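Local atomic coordinates of RTX-adhesin (Marinomonas primoryensis, PDB entry 5IRB), a protein that binds calcium and, as a very large adhesin on the cell surface, attaches its Antarctic bacterium to diatoms and ice. Residues Ala112-Asn126 with Tyr198-Thr210. Sequence-based numbering, arbitrary orientation.
With CA (calcium ion), chain F; CA (calcium ion), chain G; CA (calcium ion), chain D.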
loop_
_atom_site.group_PDB
_atom_site.type_symbol
_atom_site.label_atom_id
_atom_site.label_comp_id
_atom_site.label_asym_id
_atom_site.label_seq_id
_atom_site.Cartn_x
_atom_site.Cartn_y
_atom_site.Cartn_z
ATOM N N ALA A 112 -8.972 -1.016 9.122
ATOM C CA ALA A 112 -8.467 -1.488 7.840
ATOM C C ALA A 112 -6.980 -1.173 7.754
ATOM O O ALA A 112 -6.547 -0.077 8.119
ATOM C CB ALA A 112 -9.201 -0.833 6.702
ATOM N N THR A 113 -6.201 -2.137 7.279
ATOM C CA THR A 113 -4.780 -1.899 7.088
ATOM C C THR A 113 -4.432 -2.046 5.604
ATOM O O THR A 113 -5.169 -2.665 4.841
ATOM C CB THR A 113 -3.907 -2.857 7.909
ATOM O OG1 THR A 113 -4.157 -4.212 7.513
ATOM C CG2 THR A 113 -4.158 -2.689 9.427
ATOM N N ILE A 114 -3.252 -1.544 5.224
ATOM C CA ILE A 114 -2.750 -1.704 3.850
ATOM C C ILE A 114 -1.222 -1.699 3.913
ATOM O O ILE A 114 -0.628 -0.979 4.713
ATOM C CB ILE A 114 -3.293 -0.602 2.902
ATOM C CG1 ILE A 114 -2.813 -0.814 1.457
ATOM C CG2 ILE A 114 -2.951 0.778 3.432
ATOM C CD1 ILE A 114 -3.605 -0.020 0.424
ATOM N N ARG A 115 -0.602 -2.590 3.147
ATOM C CA ARG A 115 0.843 -2.505 2.937
ATOM C C ARG A 115 1.143 -2.439 1.427
ATOM O O ARG A 115 0.362 -2.922 0.591
ATOM C CB ARG A 115 1.567 -3.693 3.589
ATOM C CG ARG A 115 1.254 -5.034 2.942
ATOM C CD ARG A 115 1.796 -6.219 3.730
ATOM N NE ARG A 115 1.986 -7.399 2.878
ATOM C CZ ARG A 115 1.376 -8.577 3.045
ATOM N NH1 ARG A 115 1.635 -9.577 2.206
ATOM N NH2 ARG A 115 0.520 -8.768 4.046
ATOM N N VAL A 116 2.284 -1.841 1.101
ATOM C CA VAL A 116 2.775 -1.727 -0.267
ATOM C C VAL A 116 4.142 -2.404 -0.382
ATOM O O VAL A 116 5.044 -2.141 0.419
ATOM C CB VAL A 116 2.881 -0.264 -0.713
ATOM C CG1 VAL A 116 3.385 -0.170 -2.160
ATOM C CG2 VAL A 116 1.530 0.419 -0.582
ATOM N N ASN A 117 4.243 -3.316 -1.348
ATOM C CA ASN A 117 5.466 -4.041 -1.644
ATOM C C ASN A 117 6.562 -3.116 -2.195
ATOM O O ASN A 117 6.313 -1.950 -2.504
ATOM C CB ASN A 117 5.181 -5.159 -2.663
ATOM C CG ASN A 117 4.166 -6.177 -2.158
ATOM O OD1 ASN A 117 4.232 -6.631 -1.018
ATOM N ND2 ASN A 117 3.224 -6.542 -3.018
ATOM N N SER A 118 7.756 -3.652 -2.381
ATOM C CA SER A 118 8.820 -2.839 -2.966
ATOM C C SER A 118 8.479 -2.390 -4.400
ATOM O O SER A 118 7.745 -3.070 -5.138
ATOM C CB SER A 118 10.147 -3.615 -2.902
ATOM O OG SER A 118 10.131 -4.697 -3.818
ATOM N N ILE A 119 8.930 -1.174 -4.730
ATOM C CA ILE A 119 8.852 -0.580 -6.076
ATOM C C ILE A 119 9.929 -1.181 -6.992
ATOM O O ILE A 119 11.079 -0.783 -6.930
ATOM C CB ILE A 119 8.983 0.961 -6.015
ATOM C CG1 ILE A 119 7.965 1.559 -5.027
ATOM C CG2 ILE A 119 8.806 1.588 -7.404
ATOM C CD1 ILE A 119 6.482 1.160 -5.258
ATOM N N THR A 120 9.553 -2.196 -7.765
ATOM C CA THR A 120 10.454 -3.084 -8.485
ATOM C C THR A 120 11.245 -3.906 -7.473
ATOM O O THR A 120 11.126 -3.708 -6.266
ATOM C CB THR A 120 11.458 -2.363 -9.461
ATOM O OG1 THR A 120 12.552 -1.856 -8.695
ATOM C CG2 THR A 120 10.792 -1.228 -10.233
ATOM N N SER A 121 12.046 -4.835 -7.983
ATOM C CA SER A 121 12.711 -5.841 -7.172
ATOM C C SER A 121 13.570 -5.326 -6.018
ATOM O O SER A 121 13.610 -5.941 -4.964
ATOM C CB SER A 121 13.637 -6.669 -8.081
ATOM O OG SER A 121 13.276 -8.033 -8.031
ATOM N N ASP A 122 14.246 -4.195 -6.217
ATOM C CA ASP A 122 15.199 -3.699 -5.230
ATOM C C ASP A 122 14.737 -2.408 -4.590
ATOM O O ASP A 122 15.521 -1.786 -3.884
ATOM C CB ASP A 122 16.582 -3.437 -5.863
ATOM C CG ASP A 122 16.518 -2.448 -7.027
ATOM O OD1 ASP A 122 15.409 -1.994 -7.375
ATOM O OD2 ASP A 122 17.578 -2.120 -7.594
ATOM N N ASP A 123 13.503 -1.990 -4.885
ATOM C CA ASP A 123 12.939 -0.772 -4.302
ATOM C C ASP A 123 13.708 0.457 -4.817
ATOM O O ASP A 123 13.717 1.523 -4.182
ATOM C CB ASP A 123 12.950 -0.832 -2.772
ATOM C CG ASP A 123 11.798 -0.064 -2.147
ATOM O OD1 ASP A 123 10.703 0.050 -2.756
ATOM O OD2 ASP A 123 12.033 0.478 -1.055
ATOM N N VAL A 124 14.368 0.286 -5.961
ATOM C CA VAL A 124 15.027 1.382 -6.672
ATOM C C VAL A 124 14.517 1.498 -8.118
ATOM O O VAL A 124 14.493 0.517 -8.883
ATOM C CB VAL A 124 16.565 1.197 -6.662
ATOM C CG1 VAL A 124 17.251 2.309 -7.426
ATOM C CG2 VAL A 124 17.062 1.136 -5.231
ATOM N N VAL A 125 14.131 2.704 -8.515
ATOM C CA VAL A 125 13.711 2.920 -9.894
ATOM C C VAL A 125 14.914 3.328 -10.732
ATOM O O VAL A 125 15.422 4.445 -10.589
ATOM C CB VAL A 125 12.624 3.993 -10.016
ATOM C CG1 VAL A 125 12.297 4.240 -11.487
ATOM C CG2 VAL A 125 11.346 3.543 -9.277
ATOM N N ASN A 126 15.380 2.435 -11.599
ATOM C CA ASN A 126 16.515 2.786 -12.455
ATOM C C ASN A 126 16.081 3.444 -13.769
ATOM O O ASN A 126 14.886 3.630 -14.003
ATOM C CB ASN A 126 17.418 1.560 -12.725
ATOM C CG ASN A 126 16.788 0.535 -13.668
ATOM O OD1 ASN A 126 15.803 0.808 -14.363
ATOM N ND2 ASN A 126 17.388 -0.646 -13.722
ATOM N N TYR A 198 -14.680 3.019 6.462
ATOM C CA TYR A 198 -13.361 2.937 7.055
ATOM C C TYR A 198 -12.325 3.283 6.012
ATOM O O TYR A 198 -12.603 3.290 4.807
ATOM C CB TYR A 198 -13.099 1.549 7.627
ATOM C CG TYR A 198 -13.274 0.411 6.636
ATOM C CD1 TYR A 198 -12.381 0.220 5.561
ATOM C CD2 TYR A 198 -14.332 -0.479 6.777
ATOM C CE1 TYR A 198 -12.561 -0.839 4.659
ATOM C CE2 TYR A 198 -14.515 -1.525 5.896
ATOM C CZ TYR A 198 -13.638 -1.713 4.842
ATOM O OH TYR A 198 -13.870 -2.776 3.983
ATOM N N ALA A 199 -11.124 3.575 6.482
ATOM C CA ALA A 199 -10.025 3.922 5.616
ATOM C C ALA A 199 -8.750 3.443 6.292
ATOM O O ALA A 199 -8.611 3.563 7.506
ATOM C CB ALA A 199 -9.992 5.418 5.360
ATOM N N GLY A 200 -7.866 2.816 5.526
ATOM C CA GLY A 200 -6.523 2.528 5.997
ATOM C C GLY A 200 -5.534 3.154 5.034
ATOM O O GLY A 200 -5.824 3.277 3.847
ATOM N N THR A 201 -4.383 3.574 5.538
ATOM C CA THR A 201 -3.358 4.183 4.689
ATOM C C THR A 201 -1.967 3.738 5.113
ATOM O O THR A 201 -1.756 3.329 6.265
ATOM C CB THR A 201 -3.358 5.716 4.767
ATOM O OG1 THR A 201 -2.795 6.102 6.030
ATOM C CG2 THR A 201 -4.759 6.306 4.626
ATOM N N THR A 202 -1.016 3.893 4.204
ATOM C CA THR A 202 0.381 3.582 4.472
ATOM C C THR A 202 1.183 4.424 3.533
ATOM O O THR A 202 0.670 4.902 2.507
ATOM C CB THR A 202 0.754 2.097 4.229
ATOM O OG1 THR A 202 2.035 1.823 4.798
ATOM C CG2 THR A 202 0.798 1.771 2.751
ATOM N N THR A 203 2.440 4.633 3.886
ATOM C CA THR A 203 3.307 5.426 3.045
ATOM C C THR A 203 4.331 4.531 2.351
ATOM O O THR A 203 5.060 3.786 3.000
ATOM C CB THR A 203 3.985 6.516 3.860
ATOM O OG1 THR A 203 2.974 7.443 4.297
ATOM C CG2 THR A 203 5.028 7.225 3.009
ATOM N N SER A 204 4.367 4.599 1.026
ATOM C CA SER A 204 5.358 3.878 0.253
ATOM C C SER A 204 6.503 4.818 -0.115
ATOM O O SER A 204 6.289 5.923 -0.631
ATOM C CB SER A 204 4.730 3.282 -1.006
ATOM O OG SER A 204 5.678 2.514 -1.742
ATOM N N THR A 205 7.724 4.380 0.146
ATOM C CA THR A 205 8.864 5.166 -0.264
ATOM C C THR A 205 9.779 4.274 -1.090
ATOM O O THR A 205 9.844 3.052 -0.875
ATOM C CB THR A 205 9.636 5.715 0.925
ATOM O OG1 THR A 205 10.244 4.631 1.638
ATOM C CG2 THR A 205 8.710 6.517 1.852
ATOM N N HIS A 206 10.500 4.897 -2.011
ATOM C CA HIS A 206 11.507 4.208 -2.800
ATOM C C HIS A 206 12.603 5.206 -3.158
ATOM O O HIS A 206 12.486 6.391 -2.843
ATOM C CB HIS A 206 10.883 3.572 -4.043
ATOM C CG HIS A 206 10.333 4.584 -5.036
ATOM N ND1 HIS A 206 9.006 5.010 -4.967
ATOM C CD2 HIS A 206 10.888 5.194 -6.053
ATOM C CE1 HIS A 206 8.807 5.869 -5.936
ATOM N NE2 HIS A 206 9.936 6.026 -6.640
ATOM N N THR A 207 13.679 4.744 -3.783
ATOM C CA THR A 207 14.707 5.684 -4.229
ATOM C C THR A 207 14.798 5.655 -5.747
ATOM O O THR A 207 14.381 4.686 -6.393
ATOM C CB THR A 207 16.080 5.391 -3.589
ATOM O OG1 THR A 207 16.562 4.104 -3.997
ATOM C CG2 THR A 207 15.947 5.442 -2.070
ATOM N N VAL A 208 15.307 6.742 -6.314
ATOM C CA VAL A 208 15.418 6.848 -7.751
ATOM C C VAL A 208 16.898 7.001 -8.114
ATOM O O VAL A 208 17.585 7.881 -7.597
ATOM C CB VAL A 208 14.577 8.025 -8.293
ATOM C CG1 VAL A 208 14.778 8.187 -9.784
ATOM C CG2 VAL A 208 13.073 7.812 -7.959
ATOM N N ASP A 209 17.381 6.112 -8.977
ATOM C CA ASP A 209 18.778 6.110 -9.435
ATOM C C ASP A 209 18.793 5.806 -10.921
ATOM O O ASP A 209 18.693 4.645 -11.318
ATOM C CB ASP A 209 19.616 5.077 -8.684
ATOM C CG ASP A 209 21.116 5.190 -9.005
ATOM O OD1 ASP A 209 21.454 5.823 -10.033
ATOM O OD2 ASP A 209 21.941 4.624 -8.243
ATOM N N THR A 210 18.919 6.839 -11.753
ATOM C CA THR A 210 18.829 6.617 -13.190
ATOM C C THR A 210 20.148 6.821 -13.939
ATOM O O THR A 210 20.143 6.971 -15.153
ATOM C CB THR A 210 17.783 7.525 -13.825
ATOM O OG1 THR A 210 18.177 8.888 -13.634
ATOM C CG2 THR A 210 16.393 7.284 -13.210
HETATM CA CA CA F . 14.754 -1.493 -9.642
HETATM CA CA CA G . 9.687 0.671 -0.551
HETATM CA CA CA D . 23.800 5.335 -9.828
HETATM O O HOH W 1 -8.673 1.781 9.706
HETATM O O HOH W 2 -2.372 0.276 7.311
HETATM O O HOH W 3 3.664 -0.578 3.172
HETATM O O HOH W 4 7.079 0.223 -1.602
HETATM O O HOH W 5 17.251 -1.206 -9.959
HETATM O O HOH W 6 15.136 2.289 -1.969
HETATM O O HOH W 7 23.879 7.346 -9.162
HETATM O O HOH W 8 26.295 5.397 -10.205
HETATM O O HOH W 9 24.629 4.424 -7.830
HETATM O O HOH W 10 14.789 -3.433 -10.022
#
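Asp123 OD1 is gripped twice, by a calcium ion at 2.5 Å and by the backbone N of Ile119, which donates to its anti lone pair at 2.9 Å. Asp123 OD2 and the carbonyl oxygen of Thr205, from the facing strand, bind the same ion; together with the N-H bond this holds the carboxylate's rotation. Beyond this clamp the two segments pair as parallel strands 124-125 and 207-208. Thr207 N gives a nearly straight bond (171°) to Asp123 O, Val125 N reaches Thr207 O at 2.9 Å, and Asp209 N closes the series on Val125 O. Val124 O joins Thr120 OG1 and Asp122 OD1 on another calcium, completed in part by Glu129. Next to the Asp123 site, Ile119 lays CG2 over one face of the His206 imidazole, 4.2 Å from its centroid, while Val125 CG2 approaches CD2 obliquely; His206 NE2 is held by Leu178 O. Strand 112-116 instead pairs with 133-142 and faces 198-205 through side chains, Ile114 CG2 resting on the Thr201 backbone, and through waters bridging Ala112 N to Ala199 O and Ile114 N to Thr201 O. The chain thus crosses over between calcium sites to become edge strand 124-125, consistent with calcium stiffening the extended adhesin.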